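Local coordinates for protein oxidoreductase (Azotobacter vinelandii, PDB 7D5M) that binds NAD+ and, as a homologue of inositol dehydrogenase in the Gfo/Idh/MocA family, probably catalyses NAD-dependent oxidation of a sugar-like or polyol substrate, at residues 101-106 against 126-131; 141-145 against 208-213; 268-272 against 284-288. One frame throughout, in Å; residues are numbered along the deposited sequence.

Contact 1. Residues 101-106 against 126-131; sequences TRAALE and TLREIA
Two neighbouring helices of a Rossmann fold illustrate parallel packing through a thin apolar seam. Residues 101-106 and 126-131 are both regular alpha-helix, their axes 9.7 Å apart and crossing at 15° in the same direction; Arg-102 lies level with Leu-127, and Leu-105 with Ala-131. Leu-105, in the mt rotamer, fills the seam: its CD1 sits 3.7 Å from Ala-131 CB and its CB 3.8 Å from Ile-130 CG2, with Ile-130 also mt. Leu-127 has chi1 near -93°, between the m and t wells, and its CD1 lies 4.0 Å from Thr-101 CG2. At the outer edge Arg-102 extends with chi1 to chi3 all t, so that NE forms a salt bridge with Glu-106 OE2 (2.9 Å) one turn on, while Ile-130 CD1 covers one guanidinium face, 3.6 Å from Arg-102 NE. Thr-101 (m) hydrogen-bonds through OG1 to His-97 O. Beneath the pair runs the parallel sheet, where Thr-101 and Leu-105 touch Val-111 of strand 110-113; helix 71-78 flanks 101-106, and helix 363-381 meets Arg-128.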
loop_
_atom_site.group_PDB
_atom_site.type_symbol
_atom_site.label_atom_id
_atom_site.label_comp_id
_atom_site.label_asym_id
_atom_site.label_seq_id
_atom_site.Cartn_x
_atom_site.Cartn_y
_atom_site.Cartn_z
ATOM N N THR A 101 37.121 -14.257 -17.256
ATOM C CA THR A 101 37.510 -12.845 -16.992
ATOM C C THR A 101 39.037 -12.723 -17.107
ATOM O O THR A 101 39.513 -11.792 -17.787
ATOM C CB THR A 101 36.978 -12.354 -15.642
ATOM O OG1 THR A 101 35.555 -12.455 -15.686
ATOM C CG2 THR A 101 37.341 -10.917 -15.342
ATOM N N ARG A 102 39.782 -13.628 -16.473
ATOM C CA ARG A 102 41.266 -13.598 -16.506
ATOM C C ARG A 102 41.742 -13.624 -17.962
ATOM O O ARG A 102 42.571 -12.764 -18.333
ATOM C CB ARG A 102 41.879 -14.770 -15.739
ATOM C CG ARG A 102 43.396 -14.683 -15.685
ATOM C CD ARG A 102 44.054 -15.884 -15.039
ATOM N NE ARG A 102 45.479 -15.602 -14.923
ATOM C CZ ARG A 102 46.272 -16.046 -13.956
ATOM N NH1 ARG A 102 45.795 -16.830 -13.001
ATOM N NH2 ARG A 102 47.553 -15.707 -13.960
ATOM N N ALA A 103 41.256 -14.578 -18.751
ATOM C CA ALA A 103 41.656 -14.751 -20.169
ATOM C C ALA A 103 41.309 -13.474 -20.961
ATOM O O ALA A 103 42.144 -13.024 -21.775
ATOM C CB ALA A 103 40.987 -15.962 -20.755
ATOM N N ALA A 104 40.130 -12.886 -20.734
ATOM C CA ALA A 104 39.687 -11.683 -21.477
ATOM C C ALA A 104 40.646 -10.529 -21.154
ATOM O O ALA A 104 41.109 -9.845 -22.085
ATOM C CB ALA A 104 38.250 -11.330 -21.151
ATOM N N LEU A 105 40.977 -10.349 -19.876
ATOM C CA LEU A 105 41.858 -9.250 -19.404
ATOM C C LEU A 105 43.257 -9.418 -20.007
ATOM O O LEU A 105 43.834 -8.424 -20.448
ATOM C CB LEU A 105 41.948 -9.313 -17.877
ATOM C CG LEU A 105 40.636 -9.089 -17.135
ATOM C CD1 LEU A 105 40.853 -9.023 -15.633
ATOM C CD2 LEU A 105 39.945 -7.847 -17.654
ATOM N N GLU A 106 43.785 -10.640 -19.971
ATOM C CA GLU A 106 45.134 -10.956 -20.517
ATOM C C GLU A 106 45.124 -10.743 -22.036
ATOM O O GLU A 106 46.190 -10.374 -22.570
ATOM C CB GLU A 106 45.553 -12.360 -20.090
ATOM C CG GLU A 106 46.065 -12.390 -18.665
ATOM C CD GLU A 106 46.239 -13.762 -18.038
ATOM O OE1 GLU A 106 45.867 -14.762 -18.678
ATOM O OE2 GLU A 106 46.738 -13.814 -16.898
ATOM N N THR A 126 43.552 -11.466 -7.293
ATOM C CA THR A 126 44.339 -11.783 -8.513
ATOM C C THR A 126 43.682 -11.141 -9.738
ATOM O O THR A 126 44.390 -10.497 -10.533
ATOM C CB THR A 126 44.475 -13.296 -8.709
ATOM O OG1 THR A 126 45.124 -13.754 -7.528
ATOM C CG2 THR A 126 45.244 -13.652 -9.961
ATOM N N LEU A 127 42.373 -11.329 -9.904
ATOM C CA LEU A 127 41.629 -10.741 -11.045
ATOM C C LEU A 127 41.819 -9.228 -11.045
ATOM O O LEU A 127 42.044 -8.652 -12.125
ATOM C CB LEU A 127 40.137 -11.048 -10.911
ATOM C CG LEU A 127 39.629 -12.299 -11.610
ATOM C CD1 LEU A 127 38.113 -12.233 -11.685
ATOM C CD2 LEU A 127 40.228 -12.469 -13.002
ATOM N N ARG A 128 41.681 -8.608 -9.872
ATOM C CA ARG A 128 41.766 -7.135 -9.777
ATOM C C ARG A 128 43.172 -6.705 -10.203
ATOM O O ARG A 128 43.297 -5.740 -10.981
ATOM C CB ARG A 128 41.418 -6.619 -8.381
ATOM C CG ARG A 128 41.696 -5.128 -8.253
ATOM C CD ARG A 128 41.038 -4.447 -7.085
ATOM N NE ARG A 128 41.379 -5.054 -5.822
ATOM C CZ ARG A 128 40.833 -4.718 -4.658
ATOM N NH1 ARG A 128 39.910 -3.772 -4.594
ATOM N NH2 ARG A 128 41.224 -5.328 -3.556
ATOM N N GLU A 129 44.215 -7.380 -9.718
ATOM C CA GLU A 129 45.604 -6.992 -10.096
ATOM C C GLU A 129 45.780 -7.115 -11.610
ATOM O O GLU A 129 46.422 -6.223 -12.203
ATOM C CB GLU A 129 46.638 -7.810 -9.325
ATOM C CG GLU A 129 46.701 -7.401 -7.870
ATOM C CD GLU A 129 48.057 -7.569 -7.220
ATOM O OE1 GLU A 129 48.830 -8.434 -7.688
ATOM O OE2 GLU A 129 48.329 -6.840 -6.245
ATOM N N ILE A 130 45.210 -8.146 -12.229
ATOM C CA ILE A 130 45.366 -8.376 -13.691
ATOM C C ILE A 130 44.577 -7.302 -14.459
ATOM O O ILE A 130 45.108 -6.778 -15.446
ATOM C CB ILE A 130 44.971 -9.816 -14.074
ATOM C CG1 ILE A 130 45.922 -10.838 -13.435
ATOM C CG2 ILE A 130 44.931 -9.963 -15.590
ATOM C CD1 ILE A 130 45.532 -12.288 -13.650
ATOM N N ALA A 131 43.368 -6.949 -14.013
ATOM C CA ALA A 131 42.574 -5.861 -14.636
ATOM C C ALA A 131 43.361 -4.545 -14.588
ATOM O O ALA A 131 43.410 -3.833 -15.598
ATOM C CB ALA A 131 41.233 -5.728 -13.959
#

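Contact 2. Residues 141-145 against 208-213; sequences TYGYA and THPLYL. With NAD (nicotinamide-adenine-dinucleotide), chain B.
The joint between Rossmann and C-terminal domains is here built partly from an aromatic cluster of Tyr-142, Tyr-144, His-209 and Tyr-212. Thr-141 and Tyr-142 are loop, with phi/psi of -85/63° and -77/71°, Tyr-142 being the centre of an inverse gamma turn, before 3-10 residues 143-145; residues 208-213 are helix, kinked at His-209 and Pro-210. Tyr-142 CA is 6.2 Å from His-209 CA, and Ala-145 CA 6.1 Å from Leu-213 CA.

Ring contacts dominate. Tyr-144 (chi1 m) turns its edge to the face of His-209 (chi1 m), centroids 4.8 Å apart and planes at 87°. Tyr-142 (m) and Tyr-212 (t) lie nearly parallel but slid apart, and Tyr-212 CB makes a CH-pi contact 3.8 Å from the centroid of the Tyr-142 ring. Apolar contacts continue the seam: Ala-145 CB stands 3.5 Å from Tyr-212 CE2 and 4.1 Å from Leu-213 CD2. Among polar contacts, one water makes a weak hydrogen bond with Tyr-142 OH (2.9 Å) and donates to Thr-208 O (2.9 Å).

The nicotinamide carboxamide of NAD borders the cluster, its N7N 3.3 Å from His-209 NE2 and its O7N 2.8 Å from Thr-141 O. Thr-141 OG1 hydrogen-bonds to Glu-114 OE1. The loop follows strand 138-140 of the Rossmann sheet; helix 202-217 packs against it, with helix 363-381 behind Thr-208 and strand 271-277 alongside Leu-213.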
loop_
_atom_site.group_PDB
_atom_site.type_symbol
_atom_site.label_atom_id
_atom_site.label_comp_id
_atom_site.label_asym_id
_atom_site.label_seq_id
_atom_site.Cartn_x
_atom_site.Cartn_y
_atom_site.Cartn_z
ATOM N N THR A 141 27.579 -6.560 -12.754
ATOM C CA THR A 141 26.139 -6.259 -13.001
ATOM C C THR A 141 25.363 -6.307 -11.682
ATOM O O THR A 141 24.392 -7.089 -11.568
ATOM C CB THR A 141 25.580 -7.111 -14.147
ATOM O OG1 THR A 141 26.152 -8.407 -14.103
ATOM C CG2 THR A 141 25.890 -6.529 -15.505
ATOM N N TYR A 142 25.717 -5.417 -10.751
ATOM C CA TYR A 142 24.851 -5.034 -9.609
ATOM C C TYR A 142 23.778 -4.086 -10.159
ATOM O O TYR A 142 23.835 -2.867 -9.933
ATOM C CB TYR A 142 25.680 -4.406 -8.493
ATOM C CG TYR A 142 26.543 -5.375 -7.727
ATOM C CD1 TYR A 142 25.986 -6.405 -6.985
ATOM C CD2 TYR A 142 27.921 -5.233 -7.704
ATOM C CE1 TYR A 142 26.774 -7.282 -6.254
ATOM C CE2 TYR A 142 28.723 -6.096 -6.977
ATOM C CZ TYR A 142 28.149 -7.117 -6.240
ATOM O OH TYR A 142 28.919 -7.981 -5.511
ATOM N N GLY A 143 22.858 -4.653 -10.932
ATOM C CA GLY A 143 21.979 -3.935 -11.864
ATOM C C GLY A 143 21.053 -2.982 -11.134
ATOM O O GLY A 143 20.723 -1.943 -11.706
ATOM N N TYR A 144 20.653 -3.316 -9.905
ATOM C CA TYR A 144 19.664 -2.503 -9.149
ATOM C C TYR A 144 20.250 -1.120 -8.870
ATOM O O TYR A 144 19.494 -0.165 -8.684
ATOM C CB TYR A 144 19.243 -3.219 -7.865
ATOM C CG TYR A 144 18.665 -4.579 -8.145
ATOM C CD1 TYR A 144 17.370 -4.715 -8.623
ATOM C CD2 TYR A 144 19.444 -5.723 -8.036
ATOM C CE1 TYR A 144 16.838 -5.956 -8.923
ATOM C CE2 TYR A 144 18.927 -6.975 -8.340
ATOM C CZ TYR A 144 17.624 -7.088 -8.792
ATOM O OH TYR A 144 17.095 -8.304 -9.102
ATOM N N ALA A 145 21.579 -1.006 -8.876
ATOM C CA ALA A 145 22.293 0.252 -8.568
ATOM C C ALA A 145 22.101 1.269 -9.704
ATOM O O ALA A 145 22.440 2.460 -9.505
ATOM C CB ALA A 145 23.745 -0.052 -8.320
ATOM N N THR A 208 24.248 -10.144 -1.740
ATOM C CA THR A 208 25.275 -9.180 -2.214
ATOM C C THR A 208 24.614 -8.016 -2.963
ATOM O O THR A 208 25.260 -6.960 -3.092
ATOM C CB THR A 208 26.340 -9.849 -3.087
ATOM O OG1 THR A 208 25.682 -10.653 -4.059
ATOM C CG2 THR A 208 27.304 -10.686 -2.279
ATOM N N HIS A 209 23.375 -8.165 -3.429
ATOM C CA HIS A 209 22.685 -7.073 -4.163
ATOM C C HIS A 209 22.406 -5.887 -3.238
ATOM O O HIS A 209 22.865 -4.778 -3.516
ATOM C CB HIS A 209 21.443 -7.588 -4.882
ATOM C CG HIS A 209 21.728 -8.178 -6.219
ATOM N ND1 HIS A 209 22.355 -7.468 -7.225
ATOM C CD2 HIS A 209 21.456 -9.403 -6.720
ATOM C CE1 HIS A 209 22.435 -8.227 -8.302
ATOM N NE2 HIS A 209 21.904 -9.432 -8.018
ATOM N N PRO A 210 21.602 -6.031 -2.155
ATOM C CA PRO A 210 21.341 -4.894 -1.272
ATOM C C PRO A 210 22.605 -4.458 -0.511
ATOM O O PRO A 210 22.708 -3.299 -0.169
ATOM C CB PRO A 210 20.217 -5.389 -0.348
ATOM C CG PRO A 210 20.326 -6.905 -0.393
ATOM C CD PRO A 210 20.814 -7.219 -1.796
ATOM N N LEU A 211 23.555 -5.372 -0.290
ATOM C CA LEU A 211 24.882 -5.001 0.286
ATOM C C LEU A 211 25.531 -3.952 -0.622
ATOM O O LEU A 211 25.958 -2.895 -0.123
ATOM C CB LEU A 211 25.786 -6.229 0.421
ATOM C CG LEU A 211 27.145 -5.923 1.049
ATOM C CD1 LEU A 211 27.019 -5.821 2.557
ATOM C CD2 LEU A 211 28.172 -6.965 0.655
ATOM N N TYR A 212 25.565 -4.203 -1.925
ATOM C CA TYR A 212 26.161 -3.235 -2.875
ATOM C C TYR A 212 25.373 -1.917 -2.839
ATOM O O TYR A 212 25.995 -0.848 -2.823
ATOM C CB TYR A 212 26.274 -3.769 -4.303
ATOM C CG TYR A 212 26.901 -2.716 -5.176
ATOM C CD1 TYR A 212 28.221 -2.340 -4.969
ATOM C CD2 TYR A 212 26.171 -2.038 -6.141
ATOM C CE1 TYR A 212 28.804 -1.327 -5.711
ATOM C CE2 TYR A 212 26.743 -1.021 -6.893
ATOM C CZ TYR A 212 28.067 -0.672 -6.682
ATOM O OH TYR A 212 28.664 0.311 -7.421
ATOM N N LEU A 213 24.039 -1.963 -2.786
ATOM C CA LEU A 213 23.248 -0.715 -2.652
ATOM C C LEU A 213 23.725 0.058 -1.416
ATOM O O LEU A 213 23.865 1.272 -1.522
ATOM C CB LEU A 213 21.752 -1.024 -2.583
ATOM C CG LEU A 213 21.172 -1.702 -3.821
ATOM C CD1 LEU A 213 19.681 -1.915 -3.648
ATOM C CD2 LEU A 213 21.452 -0.898 -5.089
HETATM P PA NAD B . 21.668 -20.018 -16.660
HETATM O O1A NAD B . 22.050 -21.407 -16.251
HETATM O O2A NAD B . 20.229 -19.635 -16.801
HETATM O O5B NAD B . 22.441 -19.659 -18.022
HETATM C C5B NAD B . 23.797 -20.127 -18.302
HETATM C C4B NAD B . 24.081 -19.868 -19.761
HETATM O O4B NAD B . 25.506 -19.959 -20.019
HETATM C C3B NAD B . 23.434 -20.859 -20.737
HETATM O O3B NAD B . 23.101 -20.191 -21.945
HETATM C C2B NAD B . 24.554 -21.886 -20.933
HETATM O O2B NAD B . 24.450 -22.654 -22.109
HETATM C C1B NAD B . 25.743 -20.939 -21.010
HETATM N N9A NAD B . 27.034 -21.545 -20.724
HETATM C C8A NAD B . 27.333 -22.366 -19.668
HETATM N N7A NAD B . 28.597 -22.705 -19.619
HETATM C C5A NAD B . 29.174 -22.051 -20.695
HETATM C C6A NAD B . 30.501 -22.002 -21.167
HETATM N N6A NAD B . 31.522 -22.624 -20.573
HETATM N N1A NAD B . 30.742 -21.242 -22.263
HETATM C C2A NAD B . 29.709 -20.615 -22.847
HETATM N N3A NAD B . 28.425 -20.577 -22.484
HETATM C C4A NAD B . 28.220 -21.327 -21.386
HETATM O O3 NAD B . 22.322 -18.959 -15.625
HETATM P PN NAD B . 21.834 -17.459 -15.248
HETATM O O1N NAD B . 20.764 -17.527 -14.193
HETATM O O2N NAD B . 21.545 -16.714 -16.517
HETATM O O5D NAD B . 23.142 -16.858 -14.545
HETATM C C5D NAD B . 24.383 -16.729 -15.243
HETATM C C4D NAD B . 25.236 -15.806 -14.417
HETATM O O4D NAD B . 24.524 -14.556 -14.233
HETATM C C3D NAD B . 25.538 -16.321 -13.005
HETATM O O3D NAD B . 26.839 -15.915 -12.621
HETATM C C2D NAD B . 24.457 -15.646 -12.151
HETATM O O2D NAD B . 24.836 -15.486 -10.792
HETATM C C1D NAD B . 24.361 -14.287 -12.846
HETATM N N1N NAD B . 23.059 -13.579 -12.655
HETATM C C2N NAD B . 23.067 -12.269 -12.226
HETATM C C3N NAD B . 21.870 -11.591 -11.987
HETATM C C7N NAD B . 21.961 -10.113 -11.673
HETATM O O7N NAD B . 23.023 -9.521 -11.893
HETATM N N7N NAD B . 20.871 -9.514 -11.202
HETATM C C4N NAD B . 20.666 -12.298 -12.066
HETATM C C5N NAD B . 20.677 -13.628 -12.485
HETATM C C6N NAD B . 21.862 -14.186 -12.912
HETATM O O HOH W 1 28.111 -6.888 -2.931
#

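Contact 3. Residues 268-272 against 284-288; sequences MHGQK and WWDEH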
loop_
_atom_site.group_PDB
_atom_site.type_symbol
_atom_site.label_atom_id
_atom_site.label_comp_id
_atom_site.label_asym_id
_atom_site.label_seq_id
_atom_site.Cartn_x
_atom_site.Cartn_y
_atom_site.Cartn_z
ATOM N N MET A 268 7.682 -12.311 -3.822
ATOM C CA MET A 268 7.973 -12.206 -5.273
ATOM C C MET A 268 9.433 -11.792 -5.497
ATOM O O MET A 268 9.991 -12.135 -6.548
ATOM C CB MET A 268 7.022 -11.188 -5.911
ATOM C CG MET A 268 5.591 -11.691 -6.006
ATOM S SD MET A 268 5.462 -13.206 -6.998
ATOM C CE MET A 268 6.173 -12.651 -8.540
ATOM N N HIS A 269 10.048 -11.071 -4.562
ATOM C CA HIS A 269 11.460 -10.629 -4.700
ATOM C C HIS A 269 11.974 -10.156 -3.347
ATOM O O HIS A 269 12.928 -10.747 -2.837
ATOM C CB HIS A 269 11.595 -9.550 -5.782
ATOM C CG HIS A 269 12.595 -9.883 -6.835
ATOM N ND1 HIS A 269 13.597 -9.007 -7.208
ATOM C CD2 HIS A 269 12.736 -10.978 -7.614
ATOM C CE1 HIS A 269 14.314 -9.553 -8.167
ATOM N NE2 HIS A 269 13.812 -10.773 -8.429
ATOM N N GLY A 270 11.335 -9.127 -2.798
ATOM C CA GLY A 270 11.570 -8.683 -1.414
ATOM C C GLY A 270 12.982 -8.177 -1.236
ATOM O O GLY A 270 13.590 -8.498 -0.216
ATOM N N GLN A 271 13.517 -7.433 -2.207
ATOM C CA GLN A 271 14.813 -6.741 -2.006
ATOM C C GLN A 271 14.519 -5.339 -1.466
ATOM O O GLN A 271 13.926 -4.537 -2.182
ATOM C CB GLN A 271 15.652 -6.661 -3.279
ATOM C CG GLN A 271 17.017 -6.065 -2.995
ATOM C CD GLN A 271 17.871 -5.789 -4.209
ATOM O OE1 GLN A 271 19.009 -5.356 -4.068
ATOM N NE2 GLN A 271 17.334 -6.031 -5.401
ATOM N N LYS A 272 14.913 -5.071 -0.234
ATOM C CA LYS A 272 14.644 -3.773 0.416
ATOM C C LYS A 272 15.910 -3.310 1.126
ATOM O O LYS A 272 16.684 -4.150 1.622
ATOM C CB LYS A 272 13.456 -3.889 1.376
ATOM C CG LYS A 272 12.176 -4.452 0.760
ATOM C CD LYS A 272 11.036 -4.749 1.738
ATOM C CE LYS A 272 9.695 -4.761 1.037
ATOM N NZ LYS A 272 8.614 -5.377 1.846
ATOM N N TRP A 284 13.932 1.766 0.266
ATOM C CA TRP A 284 13.750 1.465 -1.174
ATOM C C TRP A 284 13.472 -0.025 -1.321
ATOM O O TRP A 284 14.095 -0.812 -0.608
ATOM C CB TRP A 284 14.990 1.896 -1.955
ATOM C CG TRP A 284 14.877 1.739 -3.440
ATOM C CD1 TRP A 284 14.320 2.621 -4.315
ATOM C CD2 TRP A 284 15.365 0.640 -4.232
ATOM N NE1 TRP A 284 14.409 2.140 -5.593
ATOM C CE2 TRP A 284 15.058 0.938 -5.579
ATOM C CE3 TRP A 284 15.999 -0.579 -3.946
ATOM C CZ2 TRP A 284 15.370 0.074 -6.628
ATOM C CZ3 TRP A 284 16.324 -1.423 -4.987
ATOM C CH2 TRP A 284 16.025 -1.098 -6.311
ATOM N N TRP A 285 12.578 -0.364 -2.242
ATOM C CA TRP A 285 12.076 -1.732 -2.499
ATOM C C TRP A 285 12.156 -1.977 -4.008
ATOM O O TRP A 285 11.575 -1.180 -4.766
ATOM C CB TRP A 285 10.651 -1.821 -1.954
ATOM C CG TRP A 285 9.941 -3.108 -2.211
ATOM C CD1 TRP A 285 10.481 -4.322 -2.520
ATOM C CD2 TRP A 285 8.525 -3.311 -2.116
ATOM N NE1 TRP A 285 9.494 -5.263 -2.633
ATOM C CE2 TRP A 285 8.283 -4.676 -2.394
ATOM C CE3 TRP A 285 7.447 -2.477 -1.818
ATOM C CZ2 TRP A 285 6.996 -5.215 -2.403
ATOM C CZ3 TRP A 285 6.177 -3.010 -1.831
ATOM C CH2 TRP A 285 5.957 -4.358 -2.117
ATOM N N ASP A 286 12.881 -3.009 -4.436
ATOM C CA ASP A 286 13.232 -3.200 -5.868
ATOM C C ASP A 286 11.971 -3.410 -6.716
ATOM O O ASP A 286 12.018 -3.088 -7.921
ATOM C CB ASP A 286 14.249 -4.333 -6.047
ATOM C CG ASP A 286 13.748 -5.751 -5.796
ATOM O OD1 ASP A 286 12.774 -5.927 -5.036
ATOM O OD2 ASP A 286 14.369 -6.683 -6.354
ATOM N N GLU A 287 10.878 -3.914 -6.139
ATOM C CA GLU A 287 9.664 -4.251 -6.927
ATOM C C GLU A 287 8.910 -2.965 -7.288
ATOM O O GLU A 287 8.061 -3.004 -8.177
ATOM C CB GLU A 287 8.777 -5.233 -6.166
ATOM C CG GLU A 287 9.425 -6.591 -5.974
ATOM C CD GLU A 287 8.596 -7.517 -5.109
ATOM O OE1 GLU A 287 7.449 -7.840 -5.510
ATOM O OE2 GLU A 287 9.065 -7.849 -4.012
ATOM N N HIS A 288 9.183 -1.879 -6.570
ATOM C CA HIS A 288 8.602 -0.540 -6.817
ATOM C C HIS A 288 9.750 0.454 -6.857
ATOM O O HIS A 288 9.876 1.292 -5.982
ATOM C CB HIS A 288 7.528 -0.272 -5.770
ATOM C CG HIS A 288 6.436 -1.283 -5.863
ATOM N ND1 HIS A 288 5.521 -1.265 -6.884
ATOM C CD2 HIS A 288 6.176 -2.389 -5.137
ATOM C CE1 HIS A 288 4.698 -2.286 -6.751
ATOM N NE2 HIS A 288 5.073 -2.991 -5.679
#
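The open end of a beta hairpin shows how acidic side chains can take over where strand pairing stops. Trp-284 still belongs to strand 280-285: its O accepts a CA-H...O contact from Lys-272 CA at 3.2 Å, while its indole NE1 reaches Pro-289 O. Trp-285 pairs with Lys-272 as an antiparallel non-hydrogen-bonded pair, CA atoms 4.4 Å apart and both side chains on the same face of the sheet. Lys-272 therefore lies over the indole, its CE 3.5 Å from the centroid of the five-membered ring of Trp-285 and its NZ 4.5 Å from that centroid, a CH-pi contact and a cation-pi interaction together. Trp-285 also opens a type I turn ending at His-288.

Asp-286 is the hub. Its N donates to Gln-271 O (2.9 Å), the backbone bond across the segments, and its p rotamer points the carboxylate back at residues 269-271: Asp-286 OD2 accepts from His-269 ND1 at 2.6 Å and from Gln-271 NE2 at 3.2 Å, and Asp-286 OD1 accepts from Gln-271 N at 3.3 Å. Glu-287 follows suit, its OE2 taking bonds from Gly-270 N (2.9 Å) and Trp-285 NE1 (3.0 Å). Gly-270, with positive phi, turns the backbone here. At His-288 the chain leaves the first segment and meets His-288 of the second subunit.

Two carboxylates thus gather five N-H donors in a largely buried place. Because His-269 donates through ND1, that nitrogen carries a proton, and the short His-carboxylate bond fixes the ring near the subunit interface, edge-to-face with His-325 of the second subunit.

The three contacts follow one another along the chain, yet only contacts 2 and 3 touch: Gln-271 lies against His-209 and Pro-210, and Tyr-144 OH comes within 3.2 Å of His-269 CE1. Contact 1 stands apart, its centre about 22 Å from that of contact 2 and 33 Å from that of contact 3, across the chain's centre. It is partly buried and joins two helices of the Rossmann domain by mainly aliphatic packing, the salt bridge at its edge staying within one helix. Contact 2, buried near the chain's centre, joins the domains through aromatic rings beside the nicotinamide. Contact 3, also buried, stays within the C-terminal sheet and relies on carboxylate hydrogen bonds close to a second subunit.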